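PDB 3VA7: KLLA0E08119p from Kluyveromyces lactis, which is the urea carboxylase part of a longer protein and probably makes urea-1-carboxylate from urea, hydrogencarbonate and ATP, with biotin as cofactor. Local coordinates for residues 855-860 with 998-1003; 929-934 with 1096-1101; 86-89 with 93-96. One frame throughout, in Å; residues are numbered along the deposited sequence.

Interaction 1 of 3, residues 855-860 with 998-1003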
loop_
_atom_site.group_PDB
_atom_site.type_symbol
_atom_site.label_atom_id
_atom_site.label_comp_id
_atom_site.label_asym_id
_atom_site.label_seq_id
_atom_site.Cartn_x
_atom_site.Cartn_y
_atom_site.Cartn_z
ATOM N N LEU A 855 -23.888 26.294 16.190
ATOM C CA LEU A 855 -22.515 25.739 16.167
ATOM C C LEU A 855 -22.194 25.058 17.534
ATOM O O LEU A 855 -21.713 25.672 18.504
ATOM C CB LEU A 855 -21.459 26.767 15.691
ATOM C CG LEU A 855 -21.701 27.652 14.418
ATOM C CD1 LEU A 855 -20.506 28.588 14.102
ATOM C CD2 LEU A 855 -22.141 26.899 13.121
ATOM N N GLU A 856 -22.501 23.765 17.576
ATOM C CA GLU A 856 -22.823 23.085 18.809
ATOM C C GLU A 856 -22.919 21.579 18.538
ATOM O O GLU A 856 -23.358 21.145 17.440
ATOM C CB GLU A 856 -24.184 23.556 19.272
ATOM C CG GLU A 856 -24.506 23.209 20.678
ATOM C CD GLU A 856 -23.957 24.245 21.632
ATOM O OE1 GLU A 856 -24.402 24.232 22.814
ATOM O OE2 GLU A 856 -23.095 25.072 21.190
ATOM N N PHE A 857 -22.506 20.778 19.513
ATOM C CA PHE A 857 -22.631 19.377 19.362
ATOM C C PHE A 857 -23.868 19.004 20.147
ATOM O O PHE A 857 -24.175 19.643 21.167
ATOM C CB PHE A 857 -21.421 18.628 19.888
ATOM C CG PHE A 857 -21.692 17.198 20.132
ATOM C CD1 PHE A 857 -21.679 16.295 19.090
ATOM C CD2 PHE A 857 -22.019 16.751 21.415
ATOM C CE1 PHE A 857 -21.945 14.955 19.308
ATOM C CE2 PHE A 857 -22.327 15.392 21.661
ATOM C CZ PHE A 857 -22.302 14.487 20.602
ATOM N N ASP A 858 -24.541 17.958 19.651
ATOM C CA ASP A 858 -25.739 17.377 20.199
ATOM C C ASP A 858 -25.830 15.989 19.553
ATOM O O ASP A 858 -25.986 15.891 18.343
ATOM C CB ASP A 858 -26.942 18.265 19.817
ATOM C CG ASP A 858 -28.272 17.701 20.297
ATOM O OD1 ASP A 858 -29.264 18.468 20.369
ATOM O OD2 ASP A 858 -28.336 16.483 20.564
ATOM N N LEU A 859 -25.703 14.924 20.341
ATOM C CA LEU A 859 -25.833 13.567 19.809
ATOM C C LEU A 859 -27.059 13.324 18.923
ATOM O O LEU A 859 -26.968 12.546 17.964
ATOM C CB LEU A 859 -25.893 12.542 20.922
ATOM C CG LEU A 859 -24.766 11.534 21.143
ATOM C CD1 LEU A 859 -25.198 10.537 22.181
ATOM C CD2 LEU A 859 -24.370 10.834 19.881
ATOM N N ASN A 860 -28.204 13.952 19.236
ATOM C CA ASN A 860 -29.415 13.703 18.458
ATOM C C ASN A 860 -29.255 14.012 16.966
ATOM O O ASN A 860 -29.676 13.223 16.086
ATOM C CB ASN A 860 -30.599 14.446 19.047
ATOM C CG ASN A 860 -31.204 13.709 20.237
ATOM O OD1 ASN A 860 -31.337 12.473 20.247
ATOM N ND2 ASN A 860 -31.536 14.466 21.262
ATOM N N CYS A 998 -13.439 10.772 13.826
ATOM C CA CYS A 998 -13.664 11.907 14.702
ATOM C C CYS A 998 -14.680 11.506 15.790
ATOM O O CYS A 998 -15.844 11.231 15.525
ATOM C CB CYS A 998 -14.128 13.103 13.903
ATOM S SG CYS A 998 -14.503 14.602 14.873
ATOM N N ALA A 999 -14.231 11.451 17.031
ATOM C CA ALA A 999 -14.993 10.851 18.089
ATOM C C ALA A 999 -15.128 11.896 19.155
ATOM O O ALA A 999 -14.401 12.892 19.107
ATOM C CB ALA A 999 -14.256 9.624 18.621
ATOM N N VAL A 1000 -16.054 11.683 20.098
ATOM C CA VAL A 1000 -16.365 12.645 21.155
ATOM C C VAL A 1000 -16.672 11.911 22.448
ATOM O O VAL A 1000 -17.344 10.879 22.433
ATOM C CB VAL A 1000 -17.571 13.511 20.799
ATOM C CG1 VAL A 1000 -18.847 12.689 20.715
ATOM C CG2 VAL A 1000 -17.710 14.654 21.786
ATOM N N PRO A 1001 -16.134 12.395 23.572
ATOM C CA PRO A 1001 -16.394 11.560 24.728
ATOM C C PRO A 1001 -17.899 11.541 25.035
ATOM O O PRO A 1001 -18.593 12.543 24.817
ATOM C CB PRO A 1001 -15.585 12.250 25.834
ATOM C CG PRO A 1001 -14.574 13.014 25.132
ATOM C CD PRO A 1001 -15.210 13.499 23.881
ATOM N N LEU A 1002 -18.403 10.395 25.480
ATOM C CA LEU A 1002 -19.828 10.223 25.788
ATOM C C LEU A 1002 -20.131 10.896 27.110
ATOM O O LEU A 1002 -21.250 11.344 27.337
ATOM C CB LEU A 1002 -20.225 8.739 25.795
ATOM C CG LEU A 1002 -20.396 8.175 24.360
ATOM C CD1 LEU A 1002 -20.437 6.661 24.317
ATOM C CD2 LEU A 1002 -21.645 8.769 23.682
ATOM N N ASP A 1003 -19.090 11.037 27.939
ATOM C CA ASP A 1003 -19.177 11.781 29.190
ATOM C C ASP A 1003 -18.876 13.261 28.943
ATOM O O ASP A 1003 -17.779 13.589 28.535
ATOM C CB ASP A 1003 -18.219 11.173 30.229
ATOM C CG ASP A 1003 -18.486 11.670 31.666
ATOM O OD1 ASP A 1003 -18.201 10.860 32.606
ATOM O OD2 ASP A 1003 -18.951 12.840 31.867
#

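Interaction 2 of 3, residues 929-934 with 1096-1101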
loop_
_atom_site.group_PDB
_atom_site.type_symbol
_atom_site.label_atom_id
_atom_site.label_comp_id
_atom_site.label_asym_id
_atom_site.label_seq_id
_atom_site.Cartn_x
_atom_site.Cartn_y
_atom_site.Cartn_z
ATOM N N LYS A 929 -11.754 -1.787 22.101
ATOM C CA LYS A 929 -10.787 -1.488 23.150
ATOM C C LYS A 929 -9.361 -1.559 22.613
ATOM O O LYS A 929 -8.854 -2.653 22.229
ATOM C CB LYS A 929 -10.985 -2.447 24.327
ATOM C CG LYS A 929 -12.070 -1.921 25.268
ATOM C CD LYS A 929 -12.707 -3.007 26.061
ATOM C CE LYS A 929 -13.857 -2.389 26.871
ATOM N NZ LYS A 929 -14.545 -3.488 27.611
ATOM N N LEU A 930 -8.710 -0.401 22.577
ATOM C CA LEU A 930 -7.481 -0.274 21.821
ATOM C C LEU A 930 -6.296 0.157 22.696
ATOM O O LEU A 930 -6.417 1.133 23.469
ATOM C CB LEU A 930 -7.709 0.762 20.700
ATOM C CG LEU A 930 -8.736 0.460 19.580
ATOM C CD1 LEU A 930 -8.666 1.510 18.533
ATOM C CD2 LEU A 930 -8.447 -0.907 18.942
ATOM N N PRO A 931 -5.139 -0.525 22.565
ATOM C CA PRO A 931 -3.982 -0.191 23.385
ATOM C C PRO A 931 -3.424 1.156 22.998
ATOM O O PRO A 931 -3.291 1.437 21.821
ATOM C CB PRO A 931 -2.954 -1.261 23.002
ATOM C CG PRO A 931 -3.373 -1.705 21.659
ATOM C CD PRO A 931 -4.821 -1.564 21.569
ATOM N N MET A 932 -3.049 1.977 23.967
ATOM C CA MET A 932 -2.395 3.253 23.623
ATOM C C MET A 932 -1.210 3.566 24.559
ATOM O O MET A 932 -1.310 3.534 25.818
ATOM C CB MET A 932 -3.438 4.377 23.608
ATOM C CG MET A 932 -2.900 5.730 23.230
ATOM S SD MET A 932 -3.600 7.026 24.318
ATOM C CE MET A 932 -2.322 7.044 25.509
ATOM N N ALA A 933 -0.082 3.849 23.937
ATOM C CA ALA A 933 1.049 4.468 24.629
ATOM C C ALA A 933 0.899 6.003 24.839
ATOM O O ALA A 933 0.842 6.785 23.887
ATOM C CB ALA A 933 2.324 4.126 23.931
ATOM N N PHE A 934 0.803 6.431 26.096
ATOM C CA PHE A 934 0.869 7.867 26.425
ATOM C C PHE A 934 2.195 8.596 26.077
ATOM O O PHE A 934 3.260 8.285 26.602
ATOM C CB PHE A 934 0.488 8.066 27.881
ATOM C CG PHE A 934 0.133 9.483 28.218
ATOM C CD1 PHE A 934 -1.039 10.071 27.695
ATOM C CD2 PHE A 934 0.973 10.255 29.020
ATOM C CE1 PHE A 934 -1.394 11.406 27.991
ATOM C CE2 PHE A 934 0.630 11.590 29.315
ATOM C CZ PHE A 934 -0.547 12.165 28.792
ATOM N N GLY A 1096 -1.514 -9.598 11.173
ATOM C CA GLY A 1096 -2.746 -10.246 11.549
ATOM C C GLY A 1096 -2.708 -11.204 12.730
ATOM O O GLY A 1096 -3.648 -11.983 12.921
ATOM N N LYS A 1097 -1.667 -11.098 13.555
ATOM C CA LYS A 1097 -1.523 -11.887 14.772
ATOM C C LYS A 1097 -1.900 -11.148 16.061
ATOM O O LYS A 1097 -1.518 -11.567 17.144
ATOM C CB LYS A 1097 -0.084 -12.337 14.878
ATOM C CG LYS A 1097 0.312 -13.268 13.751
ATOM C CD LYS A 1097 -0.723 -14.386 13.599
ATOM C CE LYS A 1097 -0.647 -15.046 12.215
ATOM N NZ LYS A 1097 0.473 -16.032 12.194
ATOM N N PHE A 1098 -2.615 -10.031 15.953
ATOM C CA PHE A 1098 -3.091 -9.335 17.135
ATOM C C PHE A 1098 -4.624 -9.281 17.164
ATOM O O PHE A 1098 -5.267 -8.841 16.243
ATOM C CB PHE A 1098 -2.462 -7.928 17.227
ATOM C CG PHE A 1098 -3.039 -7.085 18.336
ATOM C CD1 PHE A 1098 -2.654 -7.285 19.670
ATOM C CD2 PHE A 1098 -3.984 -6.111 18.067
ATOM C CE1 PHE A 1098 -3.185 -6.535 20.674
ATOM C CE2 PHE A 1098 -4.524 -5.355 19.096
ATOM C CZ PHE A 1098 -4.134 -5.567 20.392
ATOM N N LYS A 1099 -5.198 -9.695 18.270
ATOM C CA LYS A 1099 -6.617 -9.902 18.412
ATOM C C LYS A 1099 -7.278 -8.638 18.944
ATOM O O LYS A 1099 -7.380 -8.392 20.150
ATOM C CB LYS A 1099 -6.839 -11.124 19.311
ATOM C CG LYS A 1099 -8.227 -11.249 19.932
ATOM C CD LYS A 1099 -9.271 -11.797 18.986
ATOM C CE LYS A 1099 -10.557 -12.098 19.810
ATOM N NZ LYS A 1099 -11.444 -13.225 19.299
ATOM N N ILE A 1100 -7.763 -7.843 18.019
ATOM C CA ILE A 1100 -8.492 -6.653 18.377
ATOM C C ILE A 1100 -9.717 -6.945 19.219
ATOM O O ILE A 1100 -10.512 -7.794 18.873
ATOM C CB ILE A 1100 -8.911 -5.865 17.144
ATOM C CG1 ILE A 1100 -7.699 -5.734 16.229
ATOM C CG2 ILE A 1100 -9.511 -4.492 17.586
ATOM C CD1 ILE A 1100 -7.686 -4.535 15.455
ATOM N N ASP A 1101 -9.871 -6.200 20.307
ATOM C CA ASP A 1101 -10.936 -6.459 21.215
ATOM C C ASP A 1101 -12.113 -5.673 20.729
ATOM O O ASP A 1101 -12.215 -4.460 20.975
ATOM C CB ASP A 1101 -10.519 -6.126 22.677
ATOM C CG ASP A 1101 -11.689 -6.269 23.716
ATOM O OD1 ASP A 1101 -11.388 -6.368 24.928
ATOM O OD2 ASP A 1101 -12.900 -6.254 23.366
HETATM O O HOH W 1 -7.507 -4.664 20.996
#

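Interaction 3 of 3, residues 86-89 with 93-96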
loop_
_atom_site.group_PDB
_atom_site.type_symbol
_atom_site.label_atom_id
_atom_site.label_comp_id
_atom_site.label_asym_id
_atom_site.label_seq_id
_atom_site.Cartn_x
_atom_site.Cartn_y
_atom_site.Cartn_z
ATOM N N ALA A 86 22.261 -19.723 9.426
ATOM C CA ALA A 86 23.225 -20.350 10.338
ATOM C C ALA A 86 22.820 -20.209 11.808
ATOM O O ALA A 86 23.005 -21.119 12.609
ATOM C CB ALA A 86 24.604 -19.803 10.088
ATOM N N GLU A 87 22.237 -19.056 12.128
ATOM C CA GLU A 87 21.787 -18.707 13.491
ATOM C C GLU A 87 20.639 -19.581 14.004
ATOM O O GLU A 87 20.436 -19.704 15.217
ATOM C CB GLU A 87 21.309 -17.259 13.471
ATOM C CG GLU A 87 21.915 -16.349 14.511
ATOM C CD GLU A 87 22.384 -15.033 13.889
ATOM O OE1 GLU A 87 21.635 -14.436 13.057
ATOM O OE2 GLU A 87 23.523 -14.617 14.226
ATOM N N THR A 88 19.889 -20.162 13.063
ATOM C CA THR A 88 18.601 -20.819 13.349
ATOM C C THR A 88 18.399 -22.223 12.719
ATOM O O THR A 88 18.711 -23.249 13.343
ATOM C CB THR A 88 17.416 -19.887 12.982
ATOM O OG1 THR A 88 17.616 -19.355 11.664
ATOM C CG2 THR A 88 17.252 -18.723 14.003
ATOM N N TYR A 89 17.883 -22.291 11.496
ATOM C CA TYR A 89 17.570 -23.596 10.885
ATOM C C TYR A 89 18.736 -24.608 10.862
ATOM O O TYR A 89 18.505 -25.825 10.987
ATOM C CB TYR A 89 16.917 -23.403 9.514
ATOM C CG TYR A 89 15.608 -22.631 9.631
ATOM C CD1 TYR A 89 15.515 -21.296 9.246
ATOM C CD2 TYR A 89 14.474 -23.229 10.199
ATOM C CE1 TYR A 89 14.332 -20.586 9.391
ATOM C CE2 TYR A 89 13.279 -22.532 10.339
ATOM C CZ TYR A 89 13.218 -21.215 9.935
ATOM O OH TYR A 89 12.033 -20.547 10.086
ATOM N N ASP A 93 21.966 -27.710 17.540
ATOM C CA ASP A 93 21.777 -27.782 18.984
ATOM C C ASP A 93 20.381 -27.334 19.348
ATOM O O ASP A 93 19.656 -28.028 20.093
ATOM C CB ASP A 93 22.908 -27.062 19.764
ATOM C CG ASP A 93 23.969 -28.062 20.275
ATOM O OD1 ASP A 93 24.123 -29.156 19.644
ATOM O OD2 ASP A 93 24.615 -27.789 21.320
ATOM N N LYS A 94 20.030 -26.185 18.766
ATOM C CA LYS A 94 18.728 -25.574 18.885
ATOM C C LYS A 94 17.622 -26.533 18.431
ATOM O O LYS A 94 16.675 -26.789 19.210
ATOM C CB LYS A 94 18.702 -24.277 18.083
ATOM C CG LYS A 94 19.444 -23.096 18.748
ATOM C CD LYS A 94 19.526 -21.900 17.821
ATOM C CE LYS A 94 19.535 -20.587 18.633
ATOM N NZ LYS A 94 19.451 -19.348 17.817
ATOM N N ILE A 95 17.775 -27.114 17.224
ATOM C CA ILE A 95 16.784 -28.065 16.629
ATOM C C ILE A 95 16.492 -29.217 17.566
ATOM O O ILE A 95 15.330 -29.511 17.881
ATOM C CB ILE A 95 17.195 -28.620 15.195
ATOM C CG1 ILE A 95 17.224 -27.531 14.105
ATOM C CG2 ILE A 95 16.305 -29.789 14.760
ATOM C CD1 ILE A 95 16.179 -26.386 14.230
ATOM N N ILE A 96 17.555 -29.854 18.029
ATOM C CA ILE A 96 17.422 -31.045 18.837
ATOM C C ILE A 96 16.796 -30.703 20.199
ATOM O O ILE A 96 15.974 -31.463 20.734
ATOM C CB ILE A 96 18.794 -31.736 18.958
ATOM C CG1 ILE A 96 18.682 -33.215 18.574
ATOM C CG2 ILE A 96 19.346 -31.591 20.362
ATOM C CD1 ILE A 96 18.724 -33.473 17.090
#

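Interaction 1 of 3, residues 855-860 with 998-1003
F857 sets CG anti to the backbone N (chi1 162°), which carries its ring toward V1000 of strand 997-1001. V1000 holds CG1 between its backbone N and its carbonyl carbon, and this methyl meets the ring. The contact joins the loop that leads into helix 859-875, and the first turn of that helix, to the mixed sheet of the carboxyltransferase domain, subdomain C and D. V1000 CG1 lies 3.9 Å from F857 CZ. The two side chains come from opposite directions, and the methyl reaches the far end of the ring obliquely. A second apolar pair lies further along, where L859 CD1 and L1002 CD2 approach to 4.2 Å. The CB of L859 points toward 998-1003. L1002 instead reaches its partner through its CD2 branch. L987 and Y1031, from the two strands beside 997-1001, also pack on F857 and V1000. H1109 and Y1112 of helix 1109-1117 touch L859. The bound urea is about 13 Å from the V1000 side chain, so this is plain apolar packing, apart from the urea pocket. D858 is the N-cap of the helix. Its OD2 accepts from N860 N at 2.9 Å with an N-H...O angle of 146°, and the donor sits above the carboxylate plane, 37° out of it.

Interaction 2 of 3, residues 929-934 with 1096-1101
The CA atoms of K929 and D1101 lie 5.3 Å apart, where two chain segments come together. K929 lies in strand 922-934. Segment 1096-1101 follows helix 1083-1094 and leads toward strand 1101-1108, which pairs antiparallel with 922-934. K929 N donates to D1101 O at 2.9 Å, with an N-H...O angle of 172°. The return link is made by a water. This water donates to K929 O at 2.7 Å. The same water accepts from D1101 N at 2.9 Å. Beyond it the chains separate, and side chains take over. L930 CD2 and I1100 CG2 touch at 4.0 Å as the two side chains cross obliquely. P931 CG and F1098 CZ approach from opposite directions to 4.1 Å, and the proline carbon meets the ring obliquely. With chi1 at 173°, the F1098 ring swings out opposite its own amide nitrogen and reaches P931. I1089 and N1093 of helix 1083-1094 also touch this ring. That helix ends in a Schellman motif with G1096, of positive phi, as its C-prime residue. On the more exposed side, the K929 and D1101 side chains lie alongside each other and point the same way. D1101 OD1 rests 3.8 Å from K929 CD, while K929 NZ runs past it and makes no salt bridge with it. With an alanine in place of D1101, the K929 aliphatic chain would probably lose cover and its ammonium a nearby opposite charge. The contact thus divides its work. One direct bond and one water link the backbones. L930, P931, F1098 and I1100 supply the apolar part. The lysine-aspartate pair probably adds a modest attraction at most, with 5.0 Å between K929 NZ and D1101 OD1.

Interaction 3 of 3, residues 86-89 with 93-96
I95 packs against the backbone of T88 and Y89, and K94 reaches across to E87. The segments belong to the biotin carboxylase N-terminal domain of this enzyme. Here a loop leads into helix 92-101, which lies in a beta-alpha-beta crossover between parallel strands 76-79 and 106-108. The buried part is the I95 side. I95 CG1 lies 3.8 Å from Y89 O, and I95 CD1 is 4.1 Å from T88 O. L80, and F120 of helix 118-125, also touch I95. T88 and Y89 both direct CB away from the helix, so it is their carbonyls that meet the isoleucine. Their polar ends are held by other partners: T88 OG1 bonds to T84 O, and Y89 OH bonds to D65 OD2 and S62 N. The K94 side is more open to solvent and rests on one polar bond. E87 is exposed there and turns its CB away, offering its main-chain carbonyl to the lysine. K94 CG stands anti to its own carbonyl carbon (chi1 -76°), and the chain runs extended beyond it. The K94 methylenes pass close to this oxygen, with K94 CD 3.5 Å from E87 O. K94 NZ then donates to E87 O at 2.8 Å, nearly in line with the carbonyl, at a C=O...N angle of 163°.

From the N terminus, interaction 3 comes first. It closes a short local loop between 86-89 and 93-96 in the biotin carboxylase N-terminal domain, and it ends long before the others begin. Interaction 1 opens at 855-860 and closes at 998-1003. Interaction 2 opens inside that span, at 929-934, and closes after it, at 1096-1101. The two therefore cross and do not nest. Both reach the same mixed sheet of the carboxyltransferase region, with centres about 25 Å apart. Interaction 1 ties the start of helix 859-875 and the loop before it to the end of strand 997-1001 and the residue after it. Interaction 2 ties strand 922-934 to the loop after helix 1083-1094. The centre of interaction 3 is about 32 Å from that of interaction 2.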